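Local coordinates for protein SsfX3 (Streptomyces sp. SF2575, PDB 3SKV) that probably transfers a salicylyl group to a tetracycline intermediate during antibiotic biosynthesis, using a GDSL/SGNH hydrolase-type fold joined to a jelly roll, at residues A[77-82]-A[223-228]; A[187-192]-A[243-248]. The protein carries 1 engineered substitution. All blocks are in the same frame, centred on the assembly; numbering follows the deposited sequence.

Interaction 1 (A[77-82]-A[223-228])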
ATOM      1  N   GLY A  77      -1.066  14.869  -4.625  1.00 43.22           N
ATOM      2  CA  GLY A  77      -2.329  14.236  -4.267  1.00 41.54           C
ATOM      3  C   GLY A  77      -2.221  12.750  -4.013  1.00 44.96           C
ATOM      4  O   GLY A  77      -2.900  12.230  -3.113  1.00 44.38           O
ATOM      5  N   ARG A  78      -1.339  12.070  -4.792  1.00 40.82           N
ATOM      6  CA  ARG A  78      -1.051  10.628  -4.702  1.00 40.21           C
ATOM      7  C   ARG A  78      -0.626  10.212  -3.280  1.00 42.34           C
ATOM      8  O   ARG A  78      -0.978   9.116  -2.847  1.00 42.47           O
ATOM      9  CB  ARG A  78       0.030  10.201  -5.723  1.00 41.83           C
ATOM     10  CG  ARG A  78      -0.374  10.411  -7.183  1.00 57.56           C
ATOM     11  CD  ARG A  78       0.836  10.451  -8.109  1.00 75.23           C
ATOM     12  NE  ARG A  78       1.245   9.122  -8.577  1.00 83.61           N
ATOM     13  CZ  ARG A  78       1.497   8.816  -9.848  1.00 92.71           C
ATOM     14  NH1 ARG A  78       1.381   9.737 -10.797  1.00 78.20           N
ATOM     15  NH2 ARG A  78       1.865   7.584 -10.180  1.00 76.10           N
ATOM     16  N   LEU A  79       0.098  11.101  -2.551  1.00 36.49           N
ATOM     17  CA  LEU A  79       0.555  10.871  -1.177  1.00 33.98           C
ATOM     18  C   LEU A  79      -0.604  10.753  -0.164  1.00 34.23           C
ATOM     19  O   LEU A  79      -0.431  10.089   0.868  1.00 32.20           O
ATOM     20  CB  LEU A  79       1.507  11.995  -0.739  1.00 34.37           C
ATOM     21  CG  LEU A  79       3.004  11.961  -1.139  1.00 40.30           C
ATOM     22  CD1 LEU A  79       3.444  10.663  -1.808  1.00 40.60           C
ATOM     23  CD2 LEU A  79       3.422  13.216  -1.862  1.00 42.74           C
ATOM     24  N   ALA A  80      -1.763  11.415  -0.451  1.00 28.54           N
ATOM     25  CA  ALA A  80      -2.965  11.408   0.393  1.00 27.48           C
ATOM     26  C   ALA A  80      -3.979  10.333   0.013  1.00 31.41           C
ATOM     27  O   ALA A  80      -5.027  10.217   0.654  1.00 32.98           O
ATOM     28  CB  ALA A  80      -3.628  12.788   0.425  1.00 28.68           C
ATOM     29  N   GLN A  81      -3.666   9.512  -0.976  1.00 27.76           N
ATOM     30  CA  GLN A  81      -4.551   8.403  -1.345  1.00 27.68           C
ATOM     31  C   GLN A  81      -4.379   7.332  -0.290  1.00 31.62           C
ATOM     32  O   GLN A  81      -3.247   6.958   0.040  1.00 30.85           O
ATOM     33  CB  GLN A  81      -4.279   7.897  -2.750  1.00 29.83           C
ATOM     34  CG  GLN A  81      -4.849   8.837  -3.812  1.00 37.34           C
ATOM     35  CD  GLN A  81      -4.441   8.455  -5.211  1.00 62.99           C
ATOM     36  OE1 GLN A  81      -3.953   7.343  -5.478  1.00 55.30           O
ATOM     37  NE2 GLN A  81      -4.614   9.393  -6.132  1.00 68.31           N
ATOM     38  N   THR A  82      -5.499   6.937   0.320  1.00 27.78           N
ATOM     39  CA  THR A  82      -5.576   6.069   1.498  1.00 26.24           C
ATOM     40  C   THR A  82      -5.352   4.552   1.292  1.00 30.88           C
ATOM     41  O   THR A  82      -5.849   3.728   2.074  1.00 29.02           O
ATOM     42  CB  THR A  82      -6.761   6.460   2.341  1.00 24.86           C
ATOM     43  OG1 THR A  82      -7.918   6.357   1.526  1.00 29.97           O
ATOM     44  CG2 THR A  82      -6.638   7.870   2.888  1.00 24.05           C
ATOM     45  N   LEU A 223       4.143   2.340   0.459  1.00 23.05           N
ATOM     46  CA  LEU A 223       4.785   3.515  -0.095  1.00 21.93           C
ATOM     47  C   LEU A 223       4.898   3.262  -1.599  1.00 32.02           C
ATOM     48  O   LEU A 223       5.864   3.660  -2.251  1.00 34.04           O
ATOM     49  CB  LEU A 223       6.150   3.796   0.548  1.00 20.72           C
ATOM     50  CG  LEU A 223       6.168   4.156   2.022  1.00 22.34           C
ATOM     51  CD1 LEU A 223       7.551   4.285   2.510  1.00 20.85           C
ATOM     52  CD2 LEU A 223       5.435   5.437   2.297  1.00 19.15           C
ATOM     53  N   SER A 224       3.876   2.570  -2.138  1.00 30.77           N
ATOM     54  CA  SER A 224       3.647   2.266  -3.551  1.00 30.90           C
ATOM     55  C   SER A 224       2.816   3.409  -4.145  1.00 34.79           C
ATOM     56  O   SER A 224       1.665   3.611  -3.756  1.00 33.00           O
ATOM     57  CB  SER A 224       2.867   0.964  -3.694  1.00 34.95           C
ATOM     58  OG  SER A 224       3.725  -0.146  -3.901  1.00 47.71           O
ATOM     59  N   PHE A 225       3.395   4.173  -5.078  1.00 33.86           N
ATOM     60  CA  PHE A 225       2.642   5.277  -5.675  1.00 33.95           C
ATOM     61  C   PHE A 225       2.669   5.164  -7.202  1.00 43.01           C
ATOM     62  O   PHE A 225       2.795   6.189  -7.903  1.00 45.14           O
ATOM     63  CB  PHE A 225       3.210   6.623  -5.177  1.00 33.88           C
ATOM     64  CG  PHE A 225       3.344   6.748  -3.679  1.00 32.05           C
ATOM     65  CD1 PHE A 225       2.238   7.044  -2.888  1.00 33.09           C
ATOM     66  CD2 PHE A 225       4.575   6.587  -3.059  1.00 30.40           C
ATOM     67  CE1 PHE A 225       2.360   7.164  -1.499  1.00 31.79           C
ATOM     68  CE2 PHE A 225       4.702   6.748  -1.680  1.00 31.41           C
ATOM     69  CZ  PHE A 225       3.590   7.035  -0.907  1.00 29.15           C
ATOM     70  N   ALA A 226       2.571   3.894  -7.721  1.00 39.77           N
ATOM     71  CA  ALA A 226       2.656   3.512  -9.153  1.00 39.41           C
ATOM     72  C   ALA A 226       4.039   3.923  -9.745  1.00 43.88           C
ATOM     73  O   ALA A 226       4.938   4.220  -8.967  1.00 44.15           O
ATOM     74  CB  ALA A 226       1.486   4.088  -9.948  1.00 40.59           C
ATOM     75  N   ALA A 227       4.228   3.913 -11.077  1.00 41.91           N
ATOM     76  CA  ALA A 227       5.517   4.198 -11.733  1.00 41.53           C
ATOM     77  C   ALA A 227       6.313   5.411 -11.218  1.00 44.56           C
ATOM     78  O   ALA A 227       7.469   5.245 -10.800  1.00 44.88           O
ATOM     79  CB  ALA A 227       5.361   4.244 -13.244  1.00 42.84           C
ATOM     80  N   ASP A 228       5.687   6.602 -11.202  1.00 38.43           N
ATOM     81  CA  ASP A 228       6.320   7.852 -10.753  1.00 36.75           C
ATOM     82  C   ASP A 228       7.007   7.797  -9.395  1.00 37.69           C
ATOM     83  O   ASP A 228       8.114   8.336  -9.267  1.00 38.53           O
ATOM     84  CB  ASP A 228       5.348   9.043 -10.850  1.00 38.89           C
ATOM     85  CG  ASP A 228       4.904   9.356 -12.276  1.00 52.59           C
ATOM     86  OD1 ASP A 228       5.487   8.767 -13.229  1.00 54.50           O
ATOM     87  OD2 ASP A 228       3.967  10.179 -12.444  1.00 59.72           O
TER
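Arg78 reaches from the N-terminal domain into the loop after strand 219-223, and its guanidinium carries the polar half of this contact. Its hydrogen bond runs from NH2 to Phe225 O at 2.8 Å, with an N-H...O angle of 151° and the oxygen somewhat tilted from the guanidinium plane. Arg78 NE adds a weak, bent bond to Phe225 O at 3.4 Å. The charged interaction uses the other amino nitrogen: Arg78 NH1 meets Asp228 OD2 in a salt bridge of 3.1 Å. Here the planes of guanidinium and carboxylate stand 35° apart, and CB of Asp228 lies over one guanidinium face. A bend in the arginine chain at chi3 (87°) turns the flat group so that both partners are met. The apolar half is a CH-pi contact, in which CD1 of Leu79 sits over one face of the Phe225 ring, 3.8 Å from its centroid. Phe236 also meets this ring, and Trp60 and Phe71 pack against Leu79, in an apolar cluster at the domain interface. One arginine thus serves a main-chain oxygen and a carboxylate, so the guanidinium probably steadies the 225-228 part of the loop and ties it to the N-terminal domain.

Interaction 2 (A[187-192]-A[243-248])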
ATOM      1  N   HIS A 187       6.204  -4.512  11.739  1.00 24.20           N
ATOM      2  CA  HIS A 187       5.953  -3.563  10.664  1.00 23.01           C
ATOM      3  C   HIS A 187       6.491  -4.032   9.351  1.00 26.98           C
ATOM      4  O   HIS A 187       7.666  -4.414   9.256  1.00 27.19           O
ATOM      5  CB  HIS A 187       6.519  -2.172  10.989  1.00 23.01           C
ATOM      6  CG  HIS A 187       5.840  -1.519  12.130  1.00 26.77           C
ATOM      7  ND1 HIS A 187       4.715  -0.744  11.941  1.00 28.62           N
ATOM      8  CD2 HIS A 187       6.136  -1.556  13.447  1.00 28.64           C
ATOM      9  CE1 HIS A 187       4.357  -0.334  13.148  1.00 27.98           C
ATOM     10  NE2 HIS A 187       5.186  -0.790  14.085  1.00 28.70           N
ATOM     11  N   TRP A 188       5.644  -3.959   8.320  1.00 22.07           N
ATOM     12  CA  TRP A 188       6.053  -4.293   6.973  1.00 22.08           C
ATOM     13  C   TRP A 188       5.904  -3.106   6.043  1.00 26.32           C
ATOM     14  O   TRP A 188       4.784  -2.680   5.760  1.00 25.27           O
ATOM     15  CB  TRP A 188       5.340  -5.539   6.427  1.00 21.75           C
ATOM     16  CG  TRP A 188       5.661  -5.828   4.985  1.00 24.09           C
ATOM     17  CD1 TRP A 188       6.832  -5.557   4.324  1.00 26.89           C
ATOM     18  CD2 TRP A 188       4.779  -6.412   4.017  1.00 24.89           C
ATOM     19  NE1 TRP A 188       6.738  -5.951   3.013  1.00 26.23           N
ATOM     20  CE2 TRP A 188       5.490  -6.489   2.797  1.00 28.50           C
ATOM     21  CE3 TRP A 188       3.465  -6.934   4.077  1.00 26.95           C
ATOM     22  CZ2 TRP A 188       4.931  -7.058   1.642  1.00 28.69           C
ATOM     23  CZ3 TRP A 188       2.909  -7.488   2.931  1.00 29.34           C
ATOM     24  CH2 TRP A 188       3.633  -7.533   1.727  1.00 30.23           C
ATOM     25  N   ILE A 189       7.058  -2.577   5.567  1.00 22.89           N
ATOM     26  CA  ILE A 189       7.107  -1.484   4.606  1.00 21.89           C
ATOM     27  C   ILE A 189       7.299  -2.046   3.206  1.00 23.16           C
ATOM     28  O   ILE A 189       8.267  -2.787   2.964  1.00 22.32           O
ATOM     29  CB  ILE A 189       8.184  -0.409   4.920  1.00 25.73           C
ATOM     30  CG1 ILE A 189       8.077   0.121   6.366  1.00 25.56           C
ATOM     31  CG2 ILE A 189       8.114   0.743   3.864  1.00 26.93           C
ATOM     32  CD1 ILE A 189       9.087   1.259   6.682  1.00 27.40           C
ATOM     33  N   HIS A 190       6.376  -1.694   2.277  1.00 18.01           N
ATOM     34  CA  HIS A 190       6.520  -2.107   0.885  1.00 16.88           C
ATOM     35  C   HIS A 190       6.635  -0.846   0.006  1.00 20.38           C
ATOM     36  O   HIS A 190       5.789   0.049   0.073  1.00 16.69           O
ATOM     37  CB  HIS A 190       5.427  -3.074   0.386  1.00 16.99           C
ATOM     38  CG  HIS A 190       5.612  -3.438  -1.055  1.00 20.99           C
ATOM     39  ND1 HIS A 190       6.578  -4.373  -1.452  1.00 23.29           N
ATOM     40  CD2 HIS A 190       5.036  -2.902  -2.162  1.00 22.95           C
ATOM     41  CE1 HIS A 190       6.545  -4.380  -2.778  1.00 23.11           C
ATOM     42  NE2 HIS A 190       5.621  -3.517  -3.252  1.00 23.39           N
ATOM     43  N   TYR A 191       7.710  -0.793  -0.798  1.00 18.74           N
ATOM     44  CA  TYR A 191       7.960   0.318  -1.720  1.00 19.88           C
ATOM     45  C   TYR A 191       8.115  -0.187  -3.152  1.00 25.29           C
ATOM     46  O   TYR A 191       8.725  -1.215  -3.381  1.00 24.48           O
ATOM     47  CB  TYR A 191       9.222   1.094  -1.283  1.00 19.78           C
ATOM     48  CG  TYR A 191       9.679   2.147  -2.263  1.00 19.68           C
ATOM     49  CD1 TYR A 191       9.114   3.418  -2.265  1.00 22.97           C
ATOM     50  CD2 TYR A 191      10.672   1.873  -3.197  1.00 19.36           C
ATOM     51  CE1 TYR A 191       9.495   4.378  -3.203  1.00 22.44           C
ATOM     52  CE2 TYR A 191      11.072   2.833  -4.128  1.00 19.74           C
ATOM     53  CZ  TYR A 191      10.479   4.081  -4.127  1.00 22.13           C
ATOM     54  OH  TYR A 191      10.905   5.044  -5.003  1.00 26.91           O
ATOM     55  N   GLY A 192       7.623   0.570  -4.102  1.00 26.40           N
ATOM     56  CA  GLY A 192       7.812   0.238  -5.509  1.00 28.31           C
ATOM     57  C   GLY A 192       6.586  -0.140  -6.315  1.00 35.59           C
ATOM     58  O   GLY A 192       5.452   0.171  -5.941  1.00 33.47           O
ATOM     59  N   LEU A 243      10.829   5.493   9.399  1.00 25.24           N
ATOM     60  CA  LEU A 243       9.610   4.747   9.725  1.00 24.23           C
ATOM     61  C   LEU A 243       9.950   3.461  10.515  1.00 28.78           C
ATOM     62  O   LEU A 243      11.006   2.891  10.255  1.00 26.30           O
ATOM     63  CB  LEU A 243       8.942   4.361   8.394  1.00 22.93           C
ATOM     64  CG  LEU A 243       7.625   5.021   7.962  1.00 26.83           C
ATOM     65  CD1 LEU A 243       7.344   6.296   8.666  1.00 26.84           C
ATOM     66  CD2 LEU A 243       7.584   5.244   6.487  1.00 28.16           C
ATOM     67  N   PRO A 244       9.093   2.955  11.455  1.00 27.46           N
ATOM     68  CA  PRO A 244       9.415   1.657  12.103  1.00 26.57           C
ATOM     69  C   PRO A 244       9.262   0.520  11.075  1.00 30.22           C
ATOM     70  O   PRO A 244       8.345   0.562  10.220  1.00 27.94           O
ATOM     71  CB  PRO A 244       8.376   1.535  13.225  1.00 28.18           C
ATOM     72  CG  PRO A 244       7.233   2.382  12.807  1.00 32.86           C
ATOM     73  CD  PRO A 244       7.762   3.462  11.881  1.00 29.04           C
ATOM     74  N   ALA A 245      10.179  -0.467  11.120  1.00 26.29           N
ATOM     75  CA  ALA A 245      10.138  -1.568  10.155  1.00 26.60           C
ATOM     76  C   ALA A 245      10.798  -2.813  10.659  1.00 29.70           C
ATOM     77  O   ALA A 245      11.935  -2.778  11.151  1.00 29.84           O
ATOM     78  CB  ALA A 245      10.799  -1.145   8.853  1.00 27.59           C
ATOM     79  N   ASP A 246      10.114  -3.930  10.463  1.00 25.59           N
ATOM     80  CA  ASP A 246      10.629  -5.243  10.830  1.00 25.44           C
ATOM     81  C   ASP A 246      10.901  -6.046   9.575  1.00 29.33           C
ATOM     82  O   ASP A 246      11.629  -7.019   9.648  1.00 31.69           O
ATOM     83  CB  ASP A 246       9.661  -5.962  11.756  1.00 26.88           C
ATOM     84  CG  ASP A 246       9.526  -5.245  13.069  1.00 39.63           C
ATOM     85  OD1 ASP A 246      10.439  -5.391  13.920  1.00 44.62           O
ATOM     86  OD2 ASP A 246       8.546  -4.479  13.230  1.00 37.60           O
ATOM     87  N   LEU A 247      10.350  -5.603   8.425  1.00 23.73           N
ATOM     88  CA  LEU A 247      10.492  -6.194   7.089  1.00 22.36           C
ATOM     89  C   LEU A 247      10.319  -5.076   6.077  1.00 22.63           C
ATOM     90  O   LEU A 247       9.336  -4.335   6.146  1.00 21.06           O
ATOM     91  CB  LEU A 247       9.400  -7.250   6.859  1.00 22.26           C
ATOM     92  CG  LEU A 247       9.582  -8.366   5.813  1.00 28.03           C
ATOM     93  CD1 LEU A 247       8.339  -8.561   4.954  1.00 28.51           C
ATOM     94  CD2 LEU A 247      10.898  -8.297   5.020  1.00 29.41           C
ATOM     95  N   ILE A 248      11.286  -4.931   5.158  1.00 18.62           N
ATOM     96  CA  ILE A 248      11.246  -3.942   4.095  1.00 18.14           C
ATOM     97  C   ILE A 248      11.343  -4.641   2.747  1.00 22.96           C
ATOM     98  O   ILE A 248      12.248  -5.436   2.538  1.00 22.25           O
ATOM     99  CB  ILE A 248      12.332  -2.843   4.265  1.00 21.20           C
ATOM    100  CG1 ILE A 248      12.191  -2.131   5.620  1.00 21.50           C
ATOM    101  CG2 ILE A 248      12.312  -1.831   3.073  1.00 20.36           C
ATOM    102  CD1 ILE A 248      13.448  -1.443   6.146  1.00 19.81           C
TER
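Trp188 and Leu247 lie side by side in the tightly packed part, where inner strands 187-192 and 247-252 of the five-stranded parallel sheet of the GDSL/SGNH fold pair. Leu247 CD1 lies over the five-membered ring of Trp188 toward its rim, 3.4 Å from Trp188 CD1, while Trp188 NE1 bonds to Ser249 OG. On the other face, Ile189 extends its chain (chi2 -177°) until CD1 lies 3.5 Å from CB of Leu243 and 3.7 Å from CB of Ala245. Between these faces, the backbone bond from Ile189 N to Leu247 O, 2.9 Å, ties the strands together. The looser, more solvent-accessible side begins at His187, whose ring has Pro244 CG over its centre, 3.9 Å from the centroid. His187 N gives a nearly straight 2.8 Å bond (170°) to the anti lone pair of Asp246 OD2; Asp246 N returns one of 2.8 Å to His187 O, which takes a second, weak bond from Leu247 N. With His187 cut back to an alanine here, the Pro244 ring is likely to lose the flat face it lies on. Thus backbone bonds and buried side chains join the strands, while Asp246 and Pro244 cover the N-terminal end of strand 187-192.

How the interactions relate
The centres of interactions 1 and 2 lie about 16 Å apart, and their segments alternate along the chain. Interaction 2 pairs strand 187-192 with strand 247-252, and interaction 1 holds the loop that leaves the neighbouring strand 219-223. They meet directly where Leu223 N hydrogen-bonds to His190 O at 2.8 Å and Ser224 OG hydrogen-bonds to Gly192 O at 2.7 Å. Gly192 opens the Gly-Asp-Ser sequence, whose serine is the usual nucleophile in this family. Interaction 1 lies nearer this end of strand 187-192, whereas interaction 2 grips the strand's opposite end, so any bearing of interaction 2 on the active site is probably indirect.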